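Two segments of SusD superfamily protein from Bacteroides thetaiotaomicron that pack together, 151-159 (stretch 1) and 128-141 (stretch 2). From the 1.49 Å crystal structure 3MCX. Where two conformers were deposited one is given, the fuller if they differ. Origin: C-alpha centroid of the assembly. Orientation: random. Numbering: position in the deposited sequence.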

# COMPACT_ATOMS: atom_id res chain seq x y z
N SER A 151 20.21 6.81 -5.76
CA SER A 151 19.64 7.07 -7.08
C SER A 151 18.51 8.10 -7.00
O SER A 151 18.09 8.50 -5.91
CB SER A 151 19.16 5.75 -7.68
OG SER A 151 18.00 5.30 -7.08
N LEU A 152 17.99 8.53 -8.16
CA LEU A 152 16.97 9.59 -8.18
C LEU A 152 15.60 9.16 -7.69
O LEU A 152 15.10 8.09 -8.06
CB LEU A 152 16.85 10.20 -9.59
CG LEU A 152 18.07 10.95 -10.11
CD1 LEU A 152 17.81 11.45 -11.54
CD2 LEU A 152 18.47 12.10 -9.19
N GLY A 153 15.02 10.02 -6.86
CA GLY A 153 13.69 9.87 -6.37
C GLY A 153 12.75 10.75 -7.17
O GLY A 153 12.68 10.62 -8.41
N VAL A 154 12.03 11.64 -6.51
CA VAL A 154 11.11 12.56 -7.16
C VAL A 154 11.33 13.98 -6.63
O VAL A 154 12.08 14.18 -5.67
CB VAL A 154 9.67 12.14 -6.96
CG1 VAL A 154 9.41 10.73 -7.51
CG2 VAL A 154 9.28 12.20 -5.46
N PRO A 155 10.69 14.98 -7.24
CA PRO A 155 10.80 16.32 -6.70
C PRO A 155 10.13 16.49 -5.33
O PRO A 155 9.07 15.93 -5.05
CB PRO A 155 10.11 17.20 -7.77
CG PRO A 155 10.31 16.42 -9.03
CD PRO A 155 10.13 15.00 -8.61
N ILE A 156 10.79 17.26 -4.49
CA ILE A 156 10.31 17.53 -3.15
C ILE A 156 9.73 18.93 -3.07
O ILE A 156 10.42 19.95 -3.28
CB ILE A 156 11.44 17.36 -2.10
CG1 ILE A 156 11.95 15.93 -2.13
CG2 ILE A 156 10.93 17.75 -0.68
CD1 ILE A 156 13.13 15.69 -1.19
N GLU A 157 8.44 18.97 -2.71
CA GLU A 157 7.75 20.25 -2.41
C GLU A 157 7.28 20.34 -0.96
O GLU A 157 6.50 19.52 -0.51
CB GLU A 157 6.53 20.41 -3.32
CG GLU A 157 6.89 20.50 -4.78
CD GLU A 157 5.69 20.76 -5.70
OE1 GLU A 157 4.58 21.07 -5.18
OE2 GLU A 157 5.86 20.69 -6.94
N THR A 158 7.75 21.35 -0.24
CA THR A 158 7.36 21.55 1.17
C THR A 158 6.80 22.95 1.45
O THR A 158 6.65 23.37 2.61
CB THR A 158 8.51 21.22 2.13
OG1 THR A 158 9.61 22.09 1.89
CG2 THR A 158 8.96 19.73 2.01
N SER A 159 6.50 23.67 0.39
CA SER A 159 5.93 25.01 0.47
C SER A 159 4.98 25.13 -0.71
O SER A 159 5.06 24.34 -1.65
CB SER A 159 7.04 26.07 0.40
OG SER A 159 7.80 25.93 -0.80
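Stretch 2 128-141: MRGLSLFNLTRLFG

An irregular segment can pack on a helix by following its surface and committing one side chain above all to it, and this pair from a SusD superfamily protein is a compact example. Stretch 2 is helical from 128 to 140, the end of a helix that begins earlier in the chain; Gly 141 is the first residue to leave helical phi/psi. Stretch 1 has no regular helix or strand and runs antiparallel in register: CA of Gly 153 lies 4.7 Å from CA of Gly 141, CA of Ile 156 is 7.6 Å from CA of Leu 133, and CA of Thr 158 is 8.4 Å from CA of Arg 129. The backbones are thus closest at the glycine pair, where Leu 152 O approaches Gly 141 CA at 3.6 Å, and side chains fill the widening gap beyond.

Val 154 is the centre of the contact. Its CA-to-CB bond points toward the helix; Val 154 CG2 meets Leu 133 CD1 at 3.4 Å and Leu 136 CB at 4.0 Å, while Val 154 CG1 reaches Phe 140 CB at 3.8 Å. Ile 156 adds a looser contact, Ile 156 CG1 to Leu 133 CD2 at 4.2 Å. Farther along, Thr 158 CA covers one face of the Arg 129 guanidinium, and Thr 158 O lies 3.4 Å from Arg 129 NH1.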

# COMPACT_ATOMS: atom_id res chain seq x y z
N MSE A 128 0.01 13.13 5.87
CA MSE A 128 -0.40 12.92 4.49
C MSE A 128 0.66 13.40 3.49
O MSE A 128 0.85 12.79 2.46
CB MSE A 128 -1.74 13.59 4.23
CG MSE A 128 -2.30 13.33 2.86
SE MSE A 128 -2.55 11.45 2.40
CE MSE A 128 -2.92 10.71 4.18
N ARG A 129 1.32 14.51 3.78
CA ARG A 129 2.41 14.97 2.89
C ARG A 129 3.55 13.95 2.83
O ARG A 129 4.08 13.64 1.77
CB ARG A 129 2.96 16.32 3.34
CG ARG A 129 3.79 17.02 2.27
CD ARG A 129 4.23 18.39 2.67
NE ARG A 129 5.21 18.41 3.74
CZ ARG A 129 5.65 19.51 4.33
NH1 ARG A 129 5.18 20.67 3.96
NH2 ARG A 129 6.57 19.45 5.30
N GLY A 130 3.94 13.45 3.99
CA GLY A 130 5.00 12.45 4.05
C GLY A 130 4.62 11.15 3.39
O GLY A 130 5.40 10.57 2.59
N LEU A 131 3.40 10.69 3.66
CA LEU A 131 2.91 9.46 3.03
C LEU A 131 2.86 9.59 1.50
O LEU A 131 3.26 8.68 0.78
CB LEU A 131 1.52 9.15 3.57
CG LEU A 131 0.84 7.89 3.09
CD1 LEU A 131 1.73 6.68 3.29
CD2 LEU A 131 -0.52 7.74 3.85
N SER A 132 2.42 10.76 1.04
CA SER A 132 2.33 11.01 -0.39
C SER A 132 3.71 10.98 -1.05
O SER A 132 3.90 10.35 -2.08
CB SER A 132 1.56 12.29 -0.63
OG SER A 132 0.19 12.17 -0.20
N LEU A 133 4.70 11.66 -0.45
CA LEU A 133 6.04 11.67 -1.02
C LEU A 133 6.60 10.24 -1.00
O LEU A 133 7.24 9.82 -1.97
CB LEU A 133 6.93 12.62 -0.24
CG LEU A 133 8.40 12.66 -0.70
CD1 LEU A 133 8.57 12.97 -2.19
CD2 LEU A 133 9.23 13.64 0.17
N PHE A 134 6.36 9.47 0.07
CA PHE A 134 6.79 8.07 0.15
C PHE A 134 6.21 7.26 -1.02
O PHE A 134 6.92 6.50 -1.68
CB PHE A 134 6.35 7.49 1.50
CG PHE A 134 6.67 6.03 1.71
CD1 PHE A 134 7.96 5.59 1.73
CD2 PHE A 134 5.66 5.12 1.93
CE1 PHE A 134 8.25 4.26 1.98
CE2 PHE A 134 5.95 3.78 2.16
CZ PHE A 134 7.23 3.36 2.20
N ASN A 135 4.91 7.40 -1.25
CA ASN A 135 4.24 6.70 -2.34
C ASN A 135 4.84 7.01 -3.70
O ASN A 135 5.09 6.11 -4.51
CB ASN A 135 2.75 7.00 -2.31
CG ASN A 135 2.04 6.32 -1.13
OD1 ASN A 135 2.39 5.19 -0.76
ND2 ASN A 135 1.03 6.98 -0.56
N LEU A 136 5.11 8.29 -3.97
CA LEU A 136 5.76 8.65 -5.23
C LEU A 136 7.17 8.04 -5.34
O LEU A 136 7.57 7.57 -6.39
CB LEU A 136 5.84 10.16 -5.39
CG LEU A 136 4.51 10.84 -5.72
CD1 LEU A 136 4.57 12.30 -5.32
CD2 LEU A 136 4.19 10.67 -7.20
N THR A 137 7.92 8.12 -4.25
CA THR A 137 9.30 7.72 -4.25
C THR A 137 9.41 6.21 -4.52
O THR A 137 10.32 5.77 -5.22
CB THR A 137 10.00 8.12 -2.93
OG1 THR A 137 9.90 9.53 -2.76
CG2 THR A 137 11.47 7.70 -2.94
N ARG A 138 8.51 5.43 -3.95
CA ARG A 138 8.62 3.99 -4.08
C ARG A 138 8.12 3.51 -5.44
O ARG A 138 8.57 2.46 -5.87
CB ARG A 138 7.94 3.30 -2.89
CG ARG A 138 6.49 3.37 -2.90
CD ARG A 138 5.88 3.13 -1.49
NE ARG A 138 6.36 2.00 -0.71
CZ ARG A 138 5.59 1.18 0.05
NH1 ARG A 138 4.26 1.27 0.06
NH2 ARG A 138 6.14 0.28 0.82
N LEU A 139 7.28 4.29 -6.15
CA LEU A 139 6.88 3.94 -7.52
C LEU A 139 7.92 4.37 -8.53
O LEU A 139 8.21 3.62 -9.47
CB LEU A 139 5.55 4.61 -7.90
CG LEU A 139 4.34 3.68 -7.76
CD1 LEU A 139 4.07 3.24 -6.30
CD2 LEU A 139 3.11 4.35 -8.41
N PHE A 140 8.46 5.59 -8.38
CA PHE A 140 9.23 6.22 -9.44
C PHE A 140 10.74 6.22 -9.20
O PHE A 140 11.51 6.76 -10.00
CB PHE A 140 8.70 7.65 -9.65
CG PHE A 140 7.29 7.67 -10.22
CD1 PHE A 140 7.10 7.48 -11.57
CD2 PHE A 140 6.18 7.82 -9.39
CE1 PHE A 140 5.81 7.46 -12.13
CE2 PHE A 140 4.88 7.79 -9.93
CZ PHE A 140 4.72 7.60 -11.30
N GLY A 141 11.17 5.58 -8.09
CA GLY A 141 12.58 5.50 -7.68
C GLY A 141 12.96 4.07 -7.39
O GLY A 141 12.14 3.27 -6.93